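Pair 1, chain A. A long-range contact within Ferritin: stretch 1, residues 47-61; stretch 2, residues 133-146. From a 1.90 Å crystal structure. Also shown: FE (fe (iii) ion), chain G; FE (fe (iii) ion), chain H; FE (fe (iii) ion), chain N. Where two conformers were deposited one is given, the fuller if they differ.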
# COMPACT_ATOMS: atom_id res chain seq x y z
N ALA A 47 31.86 13.17 -25.41
CA ALA A 47 31.19 12.31 -24.44
C ALA A 47 31.14 10.87 -24.92
O ALA A 47 31.25 9.93 -24.12
CB ALA A 47 29.78 12.83 -24.16
N PHE A 48 30.95 10.68 -26.23
CA PHE A 48 31.02 9.35 -26.82
C PHE A 48 32.36 8.69 -26.53
O PHE A 48 32.43 7.50 -26.18
CB PHE A 48 30.78 9.46 -28.32
CG PHE A 48 31.04 8.20 -29.09
CD1 PHE A 48 30.10 7.18 -29.12
CD2 PHE A 48 32.22 8.05 -29.81
CE1 PHE A 48 30.35 6.00 -29.83
CE2 PHE A 48 32.47 6.87 -30.52
CZ PHE A 48 31.54 5.85 -30.53
N PHE A 49 33.45 9.43 -26.71
CA PHE A 49 34.76 8.83 -26.46
C PHE A 49 34.95 8.54 -24.98
O PHE A 49 35.58 7.54 -24.62
CB PHE A 49 35.87 9.72 -27.00
CG PHE A 49 36.11 9.52 -28.46
CD1 PHE A 49 36.50 8.27 -28.95
CD2 PHE A 49 35.91 10.56 -29.36
CE1 PHE A 49 36.70 8.08 -30.31
CE2 PHE A 49 36.11 10.37 -30.73
CZ PHE A 49 36.50 9.13 -31.20
N VAL A 50 34.41 9.39 -24.10
CA VAL A 50 34.50 9.08 -22.68
C VAL A 50 33.75 7.79 -22.38
O VAL A 50 34.22 6.94 -21.60
CB VAL A 50 33.95 10.25 -21.83
CG1 VAL A 50 33.85 9.81 -20.37
CG2 VAL A 50 34.88 11.46 -21.94
N LYS A 51 32.58 7.61 -23.00
CA LYS A 51 31.82 6.38 -22.79
C LYS A 51 32.60 5.17 -23.30
O LYS A 51 32.66 4.14 -22.62
CB LYS A 51 30.48 6.48 -23.50
CG LYS A 51 29.62 5.20 -23.40
CD LYS A 51 28.42 5.27 -24.34
CE LYS A 51 27.77 3.89 -24.52
NZ LYS A 51 26.48 3.95 -25.29
N MET A 52 33.22 5.29 -24.47
CA MET A 52 33.97 4.16 -25.02
C MET A 52 35.15 3.80 -24.13
O MET A 52 35.40 2.62 -23.85
CB MET A 52 34.46 4.47 -26.44
CG MET A 52 33.36 4.66 -27.49
SD MET A 52 32.29 3.24 -27.69
CE MET A 52 33.40 2.02 -28.37
N GLY A 53 35.91 4.80 -23.68
CA GLY A 53 37.04 4.52 -22.81
C GLY A 53 36.62 3.96 -21.47
O GLY A 53 37.26 3.05 -20.94
N SER A 54 35.53 4.49 -20.90
CA SER A 54 35.04 3.95 -19.63
C SER A 54 34.59 2.51 -19.79
O SER A 54 34.80 1.68 -18.90
CB SER A 54 33.91 4.82 -19.09
OG SER A 54 34.37 6.15 -18.90
N ASP A 55 33.95 2.18 -20.92
CA ASP A 55 33.53 0.80 -21.16
C ASP A 55 34.73 -0.13 -21.26
O ASP A 55 34.71 -1.26 -20.74
CB ASP A 55 32.68 0.70 -22.43
CG ASP A 55 32.47 -0.74 -22.87
OD1 ASP A 55 31.76 -1.46 -22.15
OD2 ASP A 55 33.02 -1.15 -23.92
N LYS A 56 35.80 0.30 -21.94
CA LYS A 56 37.00 -0.53 -21.98
C LYS A 56 37.48 -0.84 -20.57
O LYS A 56 37.87 -1.97 -20.27
CB LYS A 56 38.12 0.15 -22.78
CG LYS A 56 37.84 0.31 -24.28
CD LYS A 56 37.49 -1.03 -24.94
CE LYS A 56 37.42 -0.92 -26.48
NZ LYS A 56 37.16 -2.27 -27.11
N GLN A 57 37.44 0.15 -19.68
CA GLN A 57 37.87 -0.10 -18.30
C GLN A 57 36.92 -1.05 -17.59
O GLN A 57 37.34 -2.05 -16.99
CB GLN A 57 37.94 1.21 -17.51
CG GLN A 57 38.91 2.26 -18.05
CD GLN A 57 38.68 3.60 -17.37
OE1 GLN A 57 37.54 3.94 -17.04
NE2 GLN A 57 39.75 4.34 -17.12
N SER A 58 35.62 -0.74 -17.61
CA SER A 58 34.70 -1.43 -16.72
C SER A 58 34.26 -2.78 -17.24
O SER A 58 33.84 -3.64 -16.45
CB SER A 58 33.47 -0.54 -16.49
OG SER A 58 32.71 -0.46 -17.68
N ALA A 59 34.33 -3.01 -18.55
CA ALA A 59 33.85 -4.26 -19.11
C ALA A 59 34.96 -5.13 -19.69
O ALA A 59 34.89 -6.35 -19.56
CB ALA A 59 32.81 -3.98 -20.20
N HIS A 60 35.98 -4.54 -20.31
CA HIS A 60 37.02 -5.35 -20.97
C HIS A 60 38.18 -5.62 -20.03
O HIS A 60 38.45 -6.78 -19.69
CB HIS A 60 37.51 -4.64 -22.23
CG HIS A 60 36.45 -4.49 -23.28
ND1 HIS A 60 36.52 -5.12 -24.50
CD2 HIS A 60 35.29 -3.79 -23.28
CE1 HIS A 60 35.45 -4.81 -25.22
NE2 HIS A 60 34.68 -4.01 -24.49
N MET A 61 38.87 -4.56 -19.59
CA MET A 61 40.02 -4.73 -18.70
C MET A 61 39.62 -5.46 -17.42
O MET A 61 40.38 -6.28 -16.91
CB MET A 61 40.62 -3.36 -18.40
CG MET A 61 41.24 -2.71 -19.63
SD MET A 61 41.30 -0.91 -19.61
CE MET A 61 42.07 -0.64 -18.05
N LYS A 133 32.41 -11.55 -29.27
CA LYS A 133 31.11 -10.94 -29.51
C LYS A 133 31.17 -9.43 -29.33
O LYS A 133 30.69 -8.67 -30.18
CB LYS A 133 30.06 -11.56 -28.59
CG LYS A 133 28.62 -11.12 -28.89
CD LYS A 133 27.63 -11.89 -28.02
CE LYS A 133 26.18 -11.50 -28.31
NZ LYS A 133 25.81 -11.74 -29.74
N ASP A 134 31.77 -8.96 -28.23
CA ASP A 134 31.70 -7.54 -27.93
C ASP A 134 32.61 -6.70 -28.82
O ASP A 134 32.31 -5.53 -29.04
CB ASP A 134 32.05 -7.26 -26.47
CG ASP A 134 31.51 -5.91 -26.01
OD1 ASP A 134 30.29 -5.77 -25.93
OD2 ASP A 134 32.30 -5.00 -25.76
N SER A 135 33.72 -7.26 -29.32
CA SER A 135 34.53 -6.48 -30.25
C SER A 135 33.74 -6.07 -31.48
O SER A 135 33.99 -5.00 -32.03
CB SER A 135 35.81 -7.22 -30.68
OG SER A 135 36.90 -6.85 -29.85
N ILE A 136 32.82 -6.92 -31.93
CA ILE A 136 31.94 -6.54 -33.04
C ILE A 136 31.13 -5.30 -32.66
O ILE A 136 31.02 -4.34 -33.44
CB ILE A 136 31.02 -7.70 -33.43
CG1 ILE A 136 31.80 -8.93 -33.92
CG2 ILE A 136 30.02 -7.23 -34.48
CD1 ILE A 136 30.88 -10.15 -34.08
N GLU A 137 30.54 -5.31 -31.46
CA GLU A 137 29.73 -4.17 -31.02
C GLU A 137 30.56 -2.89 -30.96
O GLU A 137 30.12 -1.83 -31.42
CB GLU A 137 29.13 -4.45 -29.64
CG GLU A 137 28.42 -5.77 -29.52
CD GLU A 137 27.07 -5.75 -30.17
OE1 GLU A 137 26.52 -4.64 -30.34
OE2 GLU A 137 26.57 -6.84 -30.50
N ASP A 138 31.75 -2.97 -30.36
CA ASP A 138 32.56 -1.76 -30.21
C ASP A 138 33.02 -1.23 -31.57
O ASP A 138 33.03 -0.02 -31.79
CB ASP A 138 33.77 -2.02 -29.32
CG ASP A 138 33.40 -2.18 -27.86
OD1 ASP A 138 32.20 -2.05 -27.54
OD2 ASP A 138 34.30 -2.47 -27.04
N LEU A 139 33.43 -2.12 -32.47
CA LEU A 139 33.82 -1.64 -33.79
C LEU A 139 32.63 -1.05 -34.53
O LEU A 139 32.75 -0.03 -35.21
CB LEU A 139 34.47 -2.77 -34.59
CG LEU A 139 35.04 -2.37 -35.96
CD1 LEU A 139 36.04 -1.22 -35.83
CD2 LEU A 139 35.68 -3.56 -36.67
N GLU A 140 31.44 -1.65 -34.37
CA GLU A 140 30.26 -1.08 -35.02
C GLU A 140 29.97 0.33 -34.51
O GLU A 140 29.62 1.22 -35.30
CB GLU A 140 29.04 -1.97 -34.79
CG GLU A 140 27.81 -1.44 -35.52
CD GLU A 140 26.57 -2.28 -35.27
OE1 GLU A 140 26.22 -2.49 -34.09
OE2 GLU A 140 25.96 -2.73 -36.25
N GLU A 141 30.09 0.54 -33.20
CA GLU A 141 29.82 1.86 -32.62
C GLU A 141 30.77 2.91 -33.18
O GLU A 141 30.34 4.01 -33.57
CB GLU A 141 29.96 1.80 -31.10
CG GLU A 141 28.78 1.17 -30.39
CD GLU A 141 27.92 2.22 -29.69
OE1 GLU A 141 26.97 2.74 -30.32
OE2 GLU A 141 28.22 2.54 -28.52
N ILE A 142 32.06 2.62 -33.20
CA ILE A 142 33.01 3.59 -33.73
C ILE A 142 32.82 3.75 -35.23
O ILE A 142 32.85 4.87 -35.76
CB ILE A 142 34.44 3.16 -33.35
CG1 ILE A 142 34.64 3.48 -31.87
CG2 ILE A 142 35.48 3.88 -34.23
CD1 ILE A 142 35.78 2.79 -31.25
N SER A 143 32.60 2.64 -35.93
CA SER A 143 32.31 2.67 -37.37
C SER A 143 31.10 3.54 -37.69
O SER A 143 31.11 4.28 -38.68
CB SER A 143 32.10 1.24 -37.86
OG SER A 143 32.00 1.19 -39.27
N ASP A 144 30.04 3.46 -36.88
CA ASP A 144 28.86 4.29 -37.14
C ASP A 144 29.20 5.77 -37.04
O ASP A 144 28.78 6.57 -37.89
CB ASP A 144 27.73 3.93 -36.16
CG ASP A 144 27.06 2.59 -36.49
OD1 ASP A 144 27.38 1.98 -37.53
OD2 ASP A 144 26.23 2.13 -35.69
N VAL A 145 29.95 6.16 -36.01
CA VAL A 145 30.31 7.57 -35.84
C VAL A 145 31.28 8.01 -36.93
O VAL A 145 31.21 9.14 -37.42
CB VAL A 145 30.86 7.82 -34.43
CG1 VAL A 145 31.25 9.29 -34.25
CG2 VAL A 145 29.81 7.43 -33.38
N TRP A 146 32.20 7.13 -37.33
CA TRP A 146 33.04 7.43 -38.49
C TRP A 146 32.18 7.73 -39.72
O TRP A 146 32.42 8.71 -40.44
CB TRP A 146 33.99 6.25 -38.75
CG TRP A 146 35.03 6.51 -39.81
CD1 TRP A 146 36.33 6.88 -39.62
CD2 TRP A 146 34.85 6.40 -41.24
NE1 TRP A 146 36.97 7.01 -40.84
CE2 TRP A 146 36.08 6.73 -41.85
CE3 TRP A 146 33.76 6.05 -42.05
CZ2 TRP A 146 36.25 6.73 -43.23
CZ3 TRP A 146 33.93 6.06 -43.44
CH2 TRP A 146 35.16 6.40 -44.01
FE FE G . 32.72 -2.98 -25.27
FE FE H . 30.33 -1.59 -25.86
FE FE N . 26.66 1.73 -39.24
O HOH W 1 31.31 -3.63 -23.46
O HOH W 2 28.33 2.46 -40.62
O HOH W 3 25.19 2.87 -39.56

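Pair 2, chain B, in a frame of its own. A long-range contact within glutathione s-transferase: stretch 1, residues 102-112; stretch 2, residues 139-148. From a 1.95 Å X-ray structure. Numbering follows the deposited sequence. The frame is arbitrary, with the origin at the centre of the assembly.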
# COMPACT_ATOMS: atom_id res chain seq x y z
N ALA B 102 1.09 5.71 -11.68
CA ALA B 102 2.03 5.71 -10.59
C ALA B 102 1.66 6.86 -9.63
O ALA B 102 1.70 6.70 -8.44
CB ALA B 102 3.48 5.83 -11.09
N THR B 103 1.38 8.04 -10.17
CA THR B 103 0.96 9.16 -9.36
C THR B 103 -0.30 8.90 -8.54
O THR B 103 -0.38 9.15 -7.32
CB THR B 103 0.83 10.43 -10.35
OG1 THR B 103 2.14 10.84 -10.71
CG2 THR B 103 0.22 11.65 -9.65
N ALA B 104 -1.25 8.25 -9.16
CA ALA B 104 -2.46 7.85 -8.47
C ALA B 104 -2.21 6.83 -7.37
O ALA B 104 -2.75 6.98 -6.28
CB ALA B 104 -3.50 7.41 -9.46
N ARG B 105 -1.36 5.85 -7.61
CA ARG B 105 -1.06 4.91 -6.55
C ARG B 105 -0.30 5.57 -5.41
O ARG B 105 -0.56 5.26 -4.29
CB ARG B 105 -0.37 3.65 -6.98
CG ARG B 105 -1.11 2.84 -8.08
CD ARG B 105 -0.26 1.60 -8.59
NE ARG B 105 -1.06 0.62 -9.35
CZ ARG B 105 -0.85 0.25 -10.59
NH1 ARG B 105 -1.72 -0.57 -11.15
NH2 ARG B 105 0.20 0.66 -11.29
N PHE B 106 0.62 6.48 -5.73
CA PHE B 106 1.33 7.19 -4.71
C PHE B 106 0.34 7.93 -3.73
O PHE B 106 0.46 7.85 -2.53
CB PHE B 106 2.31 8.22 -5.37
CG PHE B 106 3.02 9.05 -4.37
CD1 PHE B 106 4.22 8.64 -3.85
CD2 PHE B 106 2.45 10.20 -3.91
CE1 PHE B 106 4.86 9.35 -2.80
CE2 PHE B 106 3.04 10.92 -2.91
CZ PHE B 106 4.28 10.49 -2.34
N TRP B 107 -0.61 8.64 -4.31
CA TRP B 107 -1.50 9.52 -3.52
C TRP B 107 -2.55 8.63 -2.76
O TRP B 107 -2.99 8.97 -1.68
CB TRP B 107 -2.08 10.56 -4.43
CG TRP B 107 -1.03 11.75 -4.57
CD1 TRP B 107 -0.24 12.04 -5.63
CD2 TRP B 107 -0.57 12.56 -3.51
NE1 TRP B 107 0.65 13.06 -5.34
CE2 TRP B 107 0.47 13.40 -4.03
CE3 TRP B 107 -0.96 12.73 -2.20
CZ2 TRP B 107 1.08 14.40 -3.27
CZ3 TRP B 107 -0.29 13.71 -1.40
CH2 TRP B 107 0.72 14.53 -1.96
N ALA B 108 -2.98 7.53 -3.34
CA ALA B 108 -3.90 6.61 -2.63
C ALA B 108 -3.11 6.05 -1.49
O ALA B 108 -3.64 5.95 -0.38
CB ALA B 108 -4.44 5.55 -3.51
N ASP B 109 -1.86 5.66 -1.76
CA ASP B 109 -1.01 5.17 -0.65
C ASP B 109 -0.90 6.24 0.48
O ASP B 109 -0.94 5.96 1.66
CB ASP B 109 0.37 4.79 -1.17
CG ASP B 109 1.31 4.41 -0.04
OD1 ASP B 109 1.11 3.36 0.56
OD2 ASP B 109 2.16 5.14 0.40
N TYR B 110 -0.76 7.51 0.09
CA TYR B 110 -0.57 8.57 1.01
C TYR B 110 -1.86 8.68 1.89
O TYR B 110 -1.78 8.77 3.11
CB TYR B 110 -0.41 9.85 0.28
CG TYR B 110 -0.32 11.06 1.17
CD1 TYR B 110 0.89 11.52 1.64
CD2 TYR B 110 -1.45 11.78 1.50
CE1 TYR B 110 0.95 12.60 2.49
CE2 TYR B 110 -1.38 12.86 2.33
CZ TYR B 110 -0.15 13.31 2.80
OH TYR B 110 -0.11 14.46 3.60
N VAL B 111 -3.01 8.59 1.26
CA VAL B 111 -4.27 8.53 2.01
C VAL B 111 -4.32 7.38 3.02
O VAL B 111 -4.68 7.56 4.20
CB VAL B 111 -5.48 8.45 1.11
CG1 VAL B 111 -6.75 8.41 1.98
CG2 VAL B 111 -5.54 9.71 0.22
N ASP B 112 -3.94 6.21 2.58
CA ASP B 112 -3.93 5.09 3.50
C ASP B 112 -2.97 5.33 4.66
O ASP B 112 -3.24 4.91 5.77
CB ASP B 112 -3.52 3.81 2.81
CG ASP B 112 -4.69 3.04 2.26
OD1 ASP B 112 -4.53 1.84 1.94
OD2 ASP B 112 -5.80 3.49 2.20
N GLU B 139 -2.34 20.20 8.08
CA GLU B 139 -1.27 20.19 7.14
C GLU B 139 -1.43 19.03 6.17
O GLU B 139 -1.13 19.20 5.02
CB GLU B 139 0.11 20.15 7.88
CG GLU B 139 1.26 20.38 7.02
CD GLU B 139 1.27 21.77 6.38
OE1 GLU B 139 0.56 22.73 6.86
OE2 GLU B 139 2.00 21.82 5.35
N ILE B 140 -1.86 17.86 6.63
CA ILE B 140 -2.19 16.73 5.72
C ILE B 140 -3.27 17.20 4.64
O ILE B 140 -3.13 16.99 3.41
CB ILE B 140 -2.73 15.60 6.55
CG1 ILE B 140 -1.53 14.91 7.16
CG2 ILE B 140 -3.48 14.55 5.68
CD1 ILE B 140 -1.86 13.91 8.09
N LEU B 141 -4.26 17.90 5.11
CA LEU B 141 -5.30 18.38 4.21
C LEU B 141 -4.72 19.44 3.25
O LEU B 141 -5.08 19.48 2.07
CB LEU B 141 -6.47 18.94 4.99
CG LEU B 141 -7.14 17.88 5.94
CD1 LEU B 141 -8.30 18.58 6.71
CD2 LEU B 141 -7.68 16.80 5.08
N ARG B 142 -3.79 20.24 3.75
CA ARG B 142 -3.15 21.24 2.87
C ARG B 142 -2.29 20.55 1.82
O ARG B 142 -2.20 21.00 0.67
CB ARG B 142 -2.30 22.24 3.68
CG ARG B 142 -3.03 23.37 4.34
CD ARG B 142 -2.07 24.30 5.13
NE ARG B 142 -2.73 25.04 6.20
CZ ARG B 142 -2.52 24.81 7.50
NH1 ARG B 142 -1.70 23.84 7.93
NH2 ARG B 142 -3.17 25.55 8.37
N THR B 143 -1.69 19.44 2.20
CA THR B 143 -0.88 18.64 1.29
C THR B 143 -1.75 18.00 0.17
O THR B 143 -1.39 18.12 -1.04
CB THR B 143 -0.13 17.50 2.06
OG1 THR B 143 0.76 18.10 2.98
CG2 THR B 143 0.70 16.65 1.12
N LEU B 144 -2.92 17.49 0.56
CA LEU B 144 -3.88 16.96 -0.40
C LEU B 144 -4.34 18.08 -1.33
O LEU B 144 -4.43 17.95 -2.62
CB LEU B 144 -5.03 16.21 0.25
CG LEU B 144 -4.51 14.90 0.86
CD1 LEU B 144 -5.46 14.41 1.92
CD2 LEU B 144 -4.19 13.82 -0.28
N GLU B 145 -4.64 19.21 -0.71
CA GLU B 145 -5.08 20.34 -1.50
C GLU B 145 -4.08 20.72 -2.57
O GLU B 145 -4.47 21.04 -3.76
CB GLU B 145 -5.41 21.56 -0.59
CG GLU B 145 -6.27 22.66 -1.19
CD GLU B 145 -6.18 24.04 -0.44
OE1 GLU B 145 -7.10 24.89 -0.63
OE2 GLU B 145 -5.16 24.31 0.29
N ALA B 146 -2.82 20.80 -2.15
CA ALA B 146 -1.72 21.13 -3.04
C ALA B 146 -1.66 20.19 -4.23
O ALA B 146 -1.47 20.62 -5.36
CB ALA B 146 -0.37 21.15 -2.28
N GLU B 147 -1.87 18.90 -3.98
CA GLU B 147 -1.84 17.96 -5.07
C GLU B 147 -3.04 18.10 -6.03
O GLU B 147 -2.89 17.95 -7.27
CB GLU B 147 -1.76 16.53 -4.49
CG GLU B 147 -1.96 15.43 -5.51
CD GLU B 147 -0.95 15.45 -6.66
OE1 GLU B 147 0.18 16.00 -6.48
OE2 GLU B 147 -1.31 14.82 -7.65
N LEU B 148 -4.22 18.37 -5.49
CA LEU B 148 -5.39 18.63 -6.30
C LEU B 148 -5.22 19.86 -7.24
O LEU B 148 -5.70 19.87 -8.38
CB LEU B 148 -6.61 18.87 -5.42
CG LEU B 148 -7.94 19.09 -6.08
CD1 LEU B 148 -8.32 17.91 -7.05
CD2 LEU B 148 -9.08 19.45 -5.18

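Both pairs set two helices side by side and nearly antiparallel, at 168° in pair 1 and 166° in pair 2, with the axes 11.9 Å apart at their closest approach in each. The backbones of 14 central residues superpose with an RMSD of 0.6 Å. The spacing is wide for helix packing, so the side chains must span a real gap, and the two proteins fill it with different chemistry.

The register hinges on matched positions. A:Met52 falls on B:Trp107 and A:Asp138 on B:Leu144; these are also the nearest cross-helix residues, with CA atoms 8.0 Å apart in pair 1 and 8.4 Å in pair 2. Next come A:Asp55 with B:Tyr110, A:Lys56 with B:Val111, A:Asp134 with B:Ile140 and A:Glu141 with B:Glu147.

In pair 1 the contact toward the end of stretch 1 is polar and is bridged by metal. The side chain of A:Asp138 sits among A:Met52, A:Asp55, A:Lys56 and A:His60, and it binds the chain G iron through OD1 (2.5 Å) and OD2 (2.4 Å). The same FE is bound by A:Asp55 OD2 at 2.3 Å, A:His60 NE2 at 2.3 Å and A:Asp134 OD2 at 2.1 Å, so carboxylates from both helices can converge because a cation lies between them. A:Lys56 adds a further positive charge: its NZ donates a hydrogen bond to A:Asp138 OD2 at 2.9 Å, within a salt bridge. Apolar packing takes over toward the start of stretch 1, where A:Met52 CE meets A:Ile142 CD1 at 3.8 Å and A:Val145 CG2 lies over one face of the A:Phe48 ring, 3.9 Å from its centroid.

Pair 2 makes no hydrogen bond across the helices and fills the corresponding space with hydrocarbon and rings. B:Leu144, in the place of A:Asp138, brings CD2 to 3.9 Å from both B:Trp107 CE3 and B:Tyr110 CD2, and to 4.4 Å from B:Val111 CG2. Where A:Asp55 reaches for iron, B:Tyr110 extends across the gap, its OH 3.4 Å from B:Thr143 CG2. The matched glutamates also behave differently. A:Glu141 OE2 forms a long salt bridge with A:Lys51 NZ at 3.9 Å, whereas B:Glu147 lays its CG over the indole face, 3.5 Å from the centroid of the five-membered ring of B:Trp107.

The rule is that one backbone spacing accepts either solution: acids gathered around a cation, or a leucine packed against two aromatic rings and a valine.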